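Local coordinates for protein D-alanyl-lipoteichoic acid synthetase (Streptococcus pneumoniae, PDB 3BMA) that probably takes part in the D-alanylation of lipoteichoic acid during Gram-positive cell wall biogenesis, as a DltD-family protein related to SGNH hydrolases, at residues C[101-106]-C[293-298]. The protein carries 1 engineered substitution. Numbering follows the deposited sequence.
Sequences QVVYVI and IFIIPP
Val-102 O accepts a hydrogen bond from Ile-293 N at 3.0 Å, the start of the parallel ladder between segments 101-106 and 293-298, whose strand directions differ by 24°. Val-103 lies beside Ile-293, the CG2 methyls meeting at 3.8 Å; its CG1, anti to the backbone N (chi1 173°), instead reaches forward to CG1 of Ile-295. Tyr-104 bonds through both backbone groups: its N donates almost straight to Ile-293 O, while its O receives Ile-295 N from above the carbonyl plane and also lies 3.2 Å from Phe-294 CA, a CA-H...O contact. On this face the two aromatic side chains cross, ring planes 77° apart, with Tyr-104 CD2 at the edge of the Phe-294 ring; the phenol OH is hydrogen-bonded to Ser-83 OG. Val-105 returns to the Val-103 face, placing CG2 against Ile-295 CB and CG1 against Pro-297 CG. Ile-106 N closes the ladder on Ile-295 O at 2.8 Å, and its CD1 comes within 3.5 Å of Phe-294 CD1. Beyond this last bond Pro-297 CD packs 3.4 Å from Ile-106 O.

Helices 274-287 and 311-326 cover the Phe-294 face, helix 355-369 the Ile-295 face. Strand 101-105 is the middle and 291-296 the next inner strand of a five-stranded parallel sheet, a three-layer alpha/beta/alpha arrangement consistent with the SGNH-hydrolase clan of the DltD family.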
ATOM      1  N   GLN C 101      26.077 -12.084  26.565  1.00 41.43           N
ATOM      2  CA  GLN C 101      25.887 -12.098  28.009  1.00 40.80           C
ATOM      3  C   GLN C 101      25.199 -10.818  28.473  1.00 40.01           C
ATOM      4  O   GLN C 101      25.514  -9.728  27.987  1.00 40.19           O
ATOM      5  CB  GLN C 101      27.224 -12.271  28.732  1.00 40.06           C
ATOM      6  CG  GLN C 101      27.824 -13.665  28.622  1.00 39.31           C
ATOM      7  CD  GLN C 101      29.090 -13.821  29.449  1.00 41.64           C
ATOM      8  OE1 GLN C 101      29.963 -12.951  29.445  1.00 42.26           O
ATOM      9  NE2 GLN C 101      29.195 -14.935  30.161  1.00 34.61           N
ATOM     10  N   VAL C 102      24.246 -10.961  29.396  1.00 35.72           N
ATOM     11  CA  VAL C 102      23.595  -9.810  30.042  1.00 33.38           C
ATOM     12  C   VAL C 102      23.548  -9.950  31.578  1.00 34.24           C
ATOM     13  O   VAL C 102      23.774 -11.036  32.123  1.00 24.41           O
ATOM     14  CB  VAL C 102      22.150  -9.537  29.493  1.00 29.39           C
ATOM     15  CG1 VAL C 102      22.110  -9.481  27.959  1.00 25.12           C
ATOM     16  CG2 VAL C 102      21.156 -10.552  30.013  1.00 23.82           C
ATOM     17  N   VAL C 103      23.273  -8.834  32.258  1.00 33.96           N
ATOM     18  CA  VAL C 103      22.972  -8.820  33.693  1.00 30.46           C
ATOM     19  C   VAL C 103      21.508  -8.416  33.856  1.00 29.15           C
ATOM     20  O   VAL C 103      21.080  -7.395  33.322  1.00 34.30           O
ATOM     21  CB  VAL C 103      23.879  -7.823  34.468  1.00 28.31           C
ATOM     22  CG1 VAL C 103      23.430  -7.684  35.922  1.00 22.44           C
ATOM     23  CG2 VAL C 103      25.323  -8.257  34.404  1.00 21.40           C
ATOM     24  N   TYR C 104      20.741  -9.226  34.578  1.00 32.33           N
ATOM     25  CA  TYR C 104      19.330  -8.943  34.799  1.00 29.25           C
ATOM     26  C   TYR C 104      18.992  -8.991  36.287  1.00 31.14           C
ATOM     27  O   TYR C 104      18.966 -10.061  36.885  1.00 29.34           O
ATOM     28  CB  TYR C 104      18.461  -9.927  34.007  1.00 31.09           C
ATOM     29  CG  TYR C 104      17.026  -9.489  33.848  1.00 33.58           C
ATOM     30  CD1 TYR C 104      16.646  -8.668  32.788  1.00 33.66           C
ATOM     31  CD2 TYR C 104      16.046  -9.894  34.752  1.00 39.40           C
ATOM     32  CE1 TYR C 104      15.335  -8.252  32.636  1.00 34.32           C
ATOM     33  CE2 TYR C 104      14.729  -9.483  34.609  1.00 37.76           C
ATOM     34  CZ  TYR C 104      14.383  -8.666  33.546  1.00 36.50           C
ATOM     35  OH  TYR C 104      13.086  -8.251  33.399  1.00 34.70           O
ATOM     36  N   VAL C 105      18.743  -7.825  36.876  1.00 30.86           N
ATOM     37  CA  VAL C 105      18.284  -7.726  38.262  1.00 25.64           C
ATOM     38  C   VAL C 105      16.831  -8.194  38.364  1.00 32.22           C
ATOM     39  O   VAL C 105      16.008  -7.827  37.531  1.00 37.64           O
ATOM     40  CB  VAL C 105      18.429  -6.277  38.780  1.00 25.54           C
ATOM     41  CG1 VAL C 105      17.709  -6.075  40.113  1.00 29.19           C
ATOM     42  CG2 VAL C 105      19.895  -5.920  38.911  1.00 27.57           C
ATOM     43  N   ILE C 106      16.534  -9.049  39.346  1.00 30.55           N
ATOM     44  CA  ILE C 106      15.155  -9.434  39.649  1.00 34.78           C
ATOM     45  C   ILE C 106      14.874  -9.123  41.111  1.00 37.58           C
ATOM     46  O   ILE C 106      15.232  -9.900  42.004  1.00 43.28           O
ATOM     47  CB  ILE C 106      14.873 -10.939  39.419  1.00 38.36           C
ATOM     48  CG1 ILE C 106      15.317 -11.403  38.035  1.00 38.88           C
ATOM     49  CG2 ILE C 106      13.392 -11.234  39.591  1.00 35.06           C
ATOM     50  CD1 ILE C 106      15.117 -12.891  37.828  1.00 39.90           C
ATOM     51  N   ILE C 293      23.144 -13.435  33.769  1.00 34.90           N
ATOM     52  CA  ILE C 293      23.306 -13.651  35.201  1.00 32.14           C
ATOM     53  C   ILE C 293      22.243 -12.837  35.940  1.00 30.07           C
ATOM     54  O   ILE C 293      22.136 -11.627  35.756  1.00 27.49           O
ATOM     55  CB  ILE C 293      24.757 -13.382  35.714  1.00 30.46           C
ATOM     56  CG1 ILE C 293      24.878 -13.745  37.202  1.00 33.94           C
ATOM     57  CG2 ILE C 293      25.217 -11.948  35.427  1.00 24.17           C
ATOM     58  CD1 ILE C 293      26.298 -14.068  37.657  1.00 26.99           C
ATOM     59  N   PHE C 294      21.434 -13.522  36.742  1.00 32.36           N
ATOM     60  CA  PHE C 294      20.374 -12.874  37.513  1.00 27.63           C
ATOM     61  C   PHE C 294      20.835 -12.458  38.906  1.00 34.54           C
ATOM     62  O   PHE C 294      21.587 -13.177  39.569  1.00 30.26           O
ATOM     63  CB  PHE C 294      19.138 -13.771  37.595  1.00 30.78           C
ATOM     64  CG  PHE C 294      18.564 -14.122  36.251  1.00 31.82           C
ATOM     65  CD1 PHE C 294      17.763 -13.212  35.562  1.00 30.00           C
ATOM     66  CD2 PHE C 294      18.848 -15.347  35.657  1.00 35.03           C
ATOM     67  CE1 PHE C 294      17.234 -13.522  34.319  1.00 19.02           C
ATOM     68  CE2 PHE C 294      18.326 -15.668  34.408  1.00 34.04           C
ATOM     69  CZ  PHE C 294      17.518 -14.755  33.740  1.00 27.11           C
ATOM     70  N   ILE C 295      20.384 -11.283  39.334  1.00 34.45           N
ATOM     71  CA  ILE C 295      20.736 -10.746  40.643  1.00 33.76           C
ATOM     72  C   ILE C 295      19.472 -10.647  41.486  1.00 35.31           C
ATOM     73  O   ILE C 295      18.490 -10.027  41.075  1.00 34.95           O
ATOM     74  CB  ILE C 295      21.391  -9.343  40.533  1.00 31.42           C
ATOM     75  CG1 ILE C 295      22.414  -9.275  39.383  1.00 34.94           C
ATOM     76  CG2 ILE C 295      21.965  -8.889  41.883  1.00 32.45           C
ATOM     77  CD1 ILE C 295      23.647 -10.166  39.524  1.00 32.35           C
ATOM     78  N   ILE C 296      19.491 -11.279  42.656  1.00 36.59           N
ATOM     79  CA  ILE C 296      18.363 -11.200  43.575  1.00 32.59           C
ATOM     80  C   ILE C 296      18.798 -10.440  44.829  1.00 33.94           C
ATOM     81  O   ILE C 296      19.478 -11.004  45.680  1.00 34.11           O
ATOM     82  CB  ILE C 296      17.791 -12.595  43.928  1.00 28.57           C
ATOM     83  CG1 ILE C 296      17.513 -13.403  42.655  1.00 27.90           C
ATOM     84  CG2 ILE C 296      16.516 -12.455  44.756  1.00 34.10           C
ATOM     85  CD1 ILE C 296      16.901 -14.774  42.897  1.00 36.89           C
ATOM     86  N   PRO C 297      18.421  -9.149  44.930  1.00 37.64           N
ATOM     87  CA  PRO C 297      18.802  -8.277  46.045  1.00 38.17           C
ATOM     88  C   PRO C 297      18.038  -8.583  47.335  1.00 42.16           C
ATOM     89  O   PRO C 297      16.928  -9.129  47.281  1.00 39.83           O
ATOM     90  CB  PRO C 297      18.415  -6.872  45.547  1.00 36.79           C
ATOM     91  CG  PRO C 297      18.083  -7.027  44.101  1.00 42.79           C
ATOM     92  CD  PRO C 297      17.594  -8.423  43.955  1.00 41.10           C
ATOM     93  N   PRO C 298      18.634  -8.253  48.497  1.00 41.85           N
ATOM     94  CA  PRO C 298      17.873  -8.300  49.734  1.00 44.75           C
ATOM     95  C   PRO C 298      17.165  -6.978  50.045  1.00 48.66           C
ATOM     96  O   PRO C 298      17.394  -5.965  49.376  1.00 46.66           O
ATOM     97  CB  PRO C 298      18.956  -8.553  50.777  1.00 41.91           C
ATOM     98  CG  PRO C 298      20.138  -7.815  50.254  1.00 38.75           C
ATOM     99  CD  PRO C 298      20.042  -7.878  48.743  1.00 42.40           C
TER